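Local coordinates for protein CurH (Lyngbya majuscula, PDB 3KG7) that probably dehydrates beta-hydroxyacyl intermediates during curacin biosynthesis, as the dehydratase domain of the CurH polyketide synthase module, at residues 41-49 with 285-293. Residues are numbered along the deposited sequence; the frame is centred on the assembly and turned at random.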
loop_
_atom_site.group_PDB
_atom_site.type_symbol
_atom_site.label_atom_id
_atom_site.label_comp_id
_atom_site.label_asym_id
_atom_site.label_seq_id
_atom_site.Cartn_x
_atom_site.Cartn_y
_atom_site.Cartn_z
ATOM N N HIS C 41 4.016 -28.714 5.036
ATOM C CA HIS C 41 2.589 -28.965 4.782
ATOM C C HIS C 41 2.397 -29.357 3.315
ATOM O O HIS C 41 2.114 -28.512 2.460
ATOM C CB HIS C 41 1.712 -27.754 5.146
ATOM C CG HIS C 41 0.247 -28.005 4.960
ATOM N ND1 HIS C 41 -0.430 -27.645 3.814
ATOM C CD2 HIS C 41 -0.664 -28.610 5.759
ATOM C CE1 HIS C 41 -1.698 -28.006 3.921
ATOM N NE2 HIS C 41 -1.866 -28.591 5.094
ATOM N N ARG C 42 2.555 -30.646 3.034
ATOM C CA ARG C 42 2.616 -31.123 1.660
ATOM C C ARG C 42 1.336 -31.837 1.235
ATOM O O ARG C 42 0.972 -32.885 1.795
ATOM C CB ARG C 42 3.843 -32.030 1.467
ATOM C CG ARG C 42 5.171 -31.405 1.918
ATOM C CD ARG C 42 6.387 -32.289 1.612
ATOM N NE ARG C 42 6.784 -32.227 0.200
ATOM C CZ ARG C 42 7.571 -31.293 -0.338
ATOM N NH1 ARG C 42 8.072 -30.309 0.399
ATOM N NH2 ARG C 42 7.855 -31.335 -1.632
ATOM N N VAL C 43 0.650 -31.251 0.252
ATOM C CA VAL C 43 -0.466 -31.919 -0.432
ATOM C C VAL C 43 -0.026 -32.293 -1.855
ATOM O O VAL C 43 0.500 -31.455 -2.591
ATOM C CB VAL C 43 -1.749 -31.052 -0.466
ATOM C CG1 VAL C 43 -2.922 -31.862 -0.986
ATOM C CG2 VAL C 43 -2.075 -30.522 0.918
ATOM N N TYR C 44 -0.239 -33.551 -2.233
ATOM C CA TYR C 44 0.278 -34.094 -3.495
ATOM C C TYR C 44 1.762 -33.767 -3.646
ATOM O O TYR C 44 2.221 -33.341 -4.711
ATOM C CB TYR C 44 -0.524 -33.579 -4.696
ATOM C CG TYR C 44 -1.999 -33.873 -4.597
ATOM C CD1 TYR C 44 -2.484 -35.169 -4.787
ATOM C CD2 TYR C 44 -2.912 -32.858 -4.302
ATOM C CE1 TYR C 44 -3.837 -35.447 -4.688
ATOM C CE2 TYR C 44 -4.271 -33.126 -4.205
ATOM C CZ TYR C 44 -4.726 -34.424 -4.399
ATOM O OH TYR C 44 -6.070 -34.698 -4.300
ATOM N N ASP C 45 2.494 -33.964 -2.550
ATOM C CA ASP C 45 3.926 -33.662 -2.454
ATOM C C ASP C 45 4.277 -32.247 -2.934
ATOM O O ASP C 45 5.365 -32.007 -3.463
ATOM C CB ASP C 45 4.761 -34.722 -3.180
ATOM C CG ASP C 45 6.082 -34.997 -2.488
ATOM O OD1 ASP C 45 6.921 -34.078 -2.369
ATOM O OD2 ASP C 45 6.288 -36.148 -2.064
ATOM N N THR C 46 3.344 -31.317 -2.741
ATOM C CA THR C 46 3.558 -29.910 -3.079
ATOM C C THR C 46 3.339 -29.047 -1.836
ATOM O O THR C 46 2.300 -29.155 -1.171
ATOM C CB THR C 46 2.629 -29.445 -4.231
ATOM O OG1 THR C 46 2.717 -30.368 -5.326
ATOM C CG2 THR C 46 3.015 -28.061 -4.720
ATOM N N PRO C 47 4.325 -28.199 -1.501
ATOM C CA PRO C 47 4.122 -27.278 -0.387
ATOM C C PRO C 47 2.939 -26.363 -0.681
ATOM O O PRO C 47 2.927 -25.655 -1.698
ATOM C CB PRO C 47 5.431 -26.478 -0.342
ATOM C CG PRO C 47 6.439 -27.352 -1.046
ATOM C CD PRO C 47 5.657 -28.046 -2.116
ATOM N N VAL C 48 1.941 -26.416 0.200
ATOM C CA VAL C 48 0.716 -25.625 0.068
ATOM C C VAL C 48 0.374 -24.988 1.400
ATOM O O VAL C 48 0.537 -25.621 2.442
ATOM C CB VAL C 48 -0.483 -26.512 -0.356
ATOM C CG1 VAL C 48 -1.779 -25.711 -0.353
ATOM C CG2 VAL C 48 -0.239 -27.147 -1.732
ATOM N N ILE C 49 -0.105 -23.745 1.354
ATOM C CA ILE C 49 -0.598 -23.022 2.537
ATOM C C ILE C 49 -2.030 -23.443 2.833
ATOM O O ILE C 49 -2.930 -23.170 2.028
ATOM C CB ILE C 49 -0.644 -21.506 2.296
ATOM C CG1 ILE C 49 0.740 -20.942 1.998
ATOM C CG2 ILE C 49 -1.274 -20.781 3.494
ATOM C CD1 ILE C 49 0.714 -19.461 1.762
ATOM N N ARG C 285 -13.942 -32.277 -1.665
ATOM C CA ARG C 285 -13.046 -33.073 -2.503
ATOM C C ARG C 285 -12.375 -32.205 -3.573
ATOM O O ARG C 285 -13.041 -31.441 -4.277
ATOM C CB ARG C 285 -13.812 -34.226 -3.153
ATOM C CG ARG C 285 -14.441 -35.202 -2.168
ATOM C CD ARG C 285 -13.500 -36.347 -1.786
ATOM N NE ARG C 285 -13.266 -37.281 -2.892
ATOM C CZ ARG C 285 -12.945 -38.567 -2.750
ATOM N NH1 ARG C 285 -12.829 -39.110 -1.544
ATOM N NH2 ARG C 285 -12.748 -39.318 -3.824
ATOM N N ALA C 286 -11.054 -32.313 -3.671
ATOM C CA ALA C 286 -10.297 -31.545 -4.650
ATOM C C ALA C 286 -9.188 -32.393 -5.268
ATOM O O ALA C 286 -8.113 -32.537 -4.680
ATOM C CB ALA C 286 -9.730 -30.271 -4.017
ATOM N N PRO C 287 -9.456 -32.975 -6.451
ATOM C CA PRO C 287 -8.435 -33.740 -7.173
ATOM C C PRO C 287 -7.292 -32.840 -7.639
ATOM O O PRO C 287 -7.500 -31.650 -7.882
ATOM C CB PRO C 287 -9.197 -34.325 -8.365
ATOM C CG PRO C 287 -10.386 -33.450 -8.532
ATOM C CD PRO C 287 -10.745 -32.954 -7.168
ATOM N N SER C 288 -6.100 -33.418 -7.757
ATOM C CA SER C 288 -4.875 -32.654 -8.019
ATOM C C SER C 288 -4.892 -31.806 -9.298
ATOM O O SER C 288 -4.303 -30.727 -9.324
ATOM C CB SER C 288 -3.658 -33.576 -8.007
ATOM O OG SER C 288 -2.475 -32.821 -7.837
ATOM N N GLN C 289 -5.561 -32.296 -10.344
ATOM C CA GLN C 289 -5.709 -31.557 -11.604
ATOM C C GLN C 289 -6.432 -30.225 -11.412
ATOM O O GLN C 289 -6.044 -29.216 -12.002
ATOM C CB GLN C 289 -6.459 -32.383 -12.656
ATOM C CG GLN C 289 -5.899 -33.777 -12.913
ATOM C CD GLN C 289 -6.537 -34.845 -12.036
ATOM O OE1 GLN C 289 -6.885 -34.599 -10.877
ATOM N NE2 GLN C 289 -6.686 -36.042 -12.589
ATOM N N LEU C 290 -7.487 -30.233 -10.596
ATOM C CA LEU C 290 -8.235 -29.018 -10.270
ATOM C C LEU C 290 -7.548 -28.182 -9.183
ATOM O O LEU C 290 -7.460 -26.959 -9.302
ATOM C CB LEU C 290 -9.668 -29.358 -9.844
ATOM C CG LEU C 290 -10.766 -29.440 -10.910
ATOM C CD1 LEU C 290 -11.918 -30.312 -10.428
ATOM C CD2 LEU C 290 -11.269 -28.049 -11.302
ATOM N N PHE C 291 -7.059 -28.860 -8.142
ATOM C CA PHE C 291 -6.471 -28.224 -6.962
ATOM C C PHE C 291 -5.153 -27.505 -7.240
ATOM O O PHE C 291 -4.970 -26.366 -6.800
ATOM C CB PHE C 291 -6.276 -29.260 -5.851
ATOM C CG PHE C 291 -5.892 -28.672 -4.519
ATOM C CD1 PHE C 291 -6.831 -27.996 -3.735
ATOM C CD2 PHE C 291 -4.597 -28.812 -4.030
ATOM C CE1 PHE C 291 -6.480 -27.461 -2.503
ATOM C CE2 PHE C 291 -4.240 -28.275 -2.786
ATOM C CZ PHE C 291 -5.186 -27.603 -2.027
ATOM N N LEU C 292 -4.249 -28.168 -7.965
ATOM C CA LEU C 292 -2.912 -27.620 -8.265
ATOM C C LEU C 292 -2.863 -26.723 -9.510
ATOM O O LEU C 292 -1.785 -26.372 -9.996
ATOM C CB LEU C 292 -1.846 -28.728 -8.312
ATOM C CG LEU C 292 -1.397 -29.325 -6.968
ATOM C CD1 LEU C 292 -0.360 -30.414 -7.175
ATOM C CD2 LEU C 292 -0.858 -28.263 -6.002
ATOM N N LYS C 293 -4.048 -26.441 -10.051
ATOM C CA LYS C 293 -4.414 -25.117 -10.574
ATOM C C LYS C 293 -4.878 -24.862 -11.972
ATOM O O LYS C 293 -4.953 -23.707 -12.386
ATOM C CB LYS C 293 -3.452 -24.005 -10.117
ATOM C CG LYS C 293 -4.194 -22.756 -9.623
ATOM C CD LYS C 293 -3.592 -21.470 -10.169
ATOM C CE LYS C 293 -4.326 -20.945 -11.408
ATOM N NZ LYS C 293 -3.707 -21.392 -12.691
#
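Tyr44 lays one face of its ring on Ser288 and hydrogen-bonds Ala286 with its hydroxyl. Ser288 CB sits 3.6 Å above the ring centroid of Tyr44, only 2° off the ring normal, in a CH-pi contact. Ser288 OG leans over the same face, 3.4 Å from Tyr44 CG. At the far end, Tyr44 OH donates to Ala286 O at 3.0 Å. The donor lies 23° from the carbonyl plane. The same hydroxyl bonds the backbone N of Phe225, so two backbone groups fix the end of the ring. Phe291 meets the edge of the Tyr44 ring, with Phe291 CD2 4.3 Å from Tyr44 CE2. The Phe291 ring also lies against one methyl each of Val43 and Val48. Leu292 CD1 packs on Tyr44 CB at 4.0 Å. Leu292 CD1 also touches the hydroxyl oxygen Thr46 OG1, at 3.6 Å, as Thr46 and Leu292 pass alongside in opposite directions.

Tyr44 is the first of two left-handed turn residues in a tight hairpin, close to type I', closed by Val43 and Thr46. Thr46 OG1 reaches back to bond Tyr44 O. On the other side, Pro287 sits at the N-cap position, just before helix 288-291, which brings Ser288 and Phe291 to the hairpin. Replacing Tyr44 with an alanine would probably leave Ala286 O and Phe225 N without this hydroxyl and open a gap beside Ser288 and Phe291. The contact joins a hairpin of the N-terminal half of the double hotdog to the C-terminal end of the chain. Ala286 and Phe225 also pair through their backbones, so the Tyr44 hydroxyl ties the hairpin to that strand pair, while its ring and Leu292 supply apolar contact.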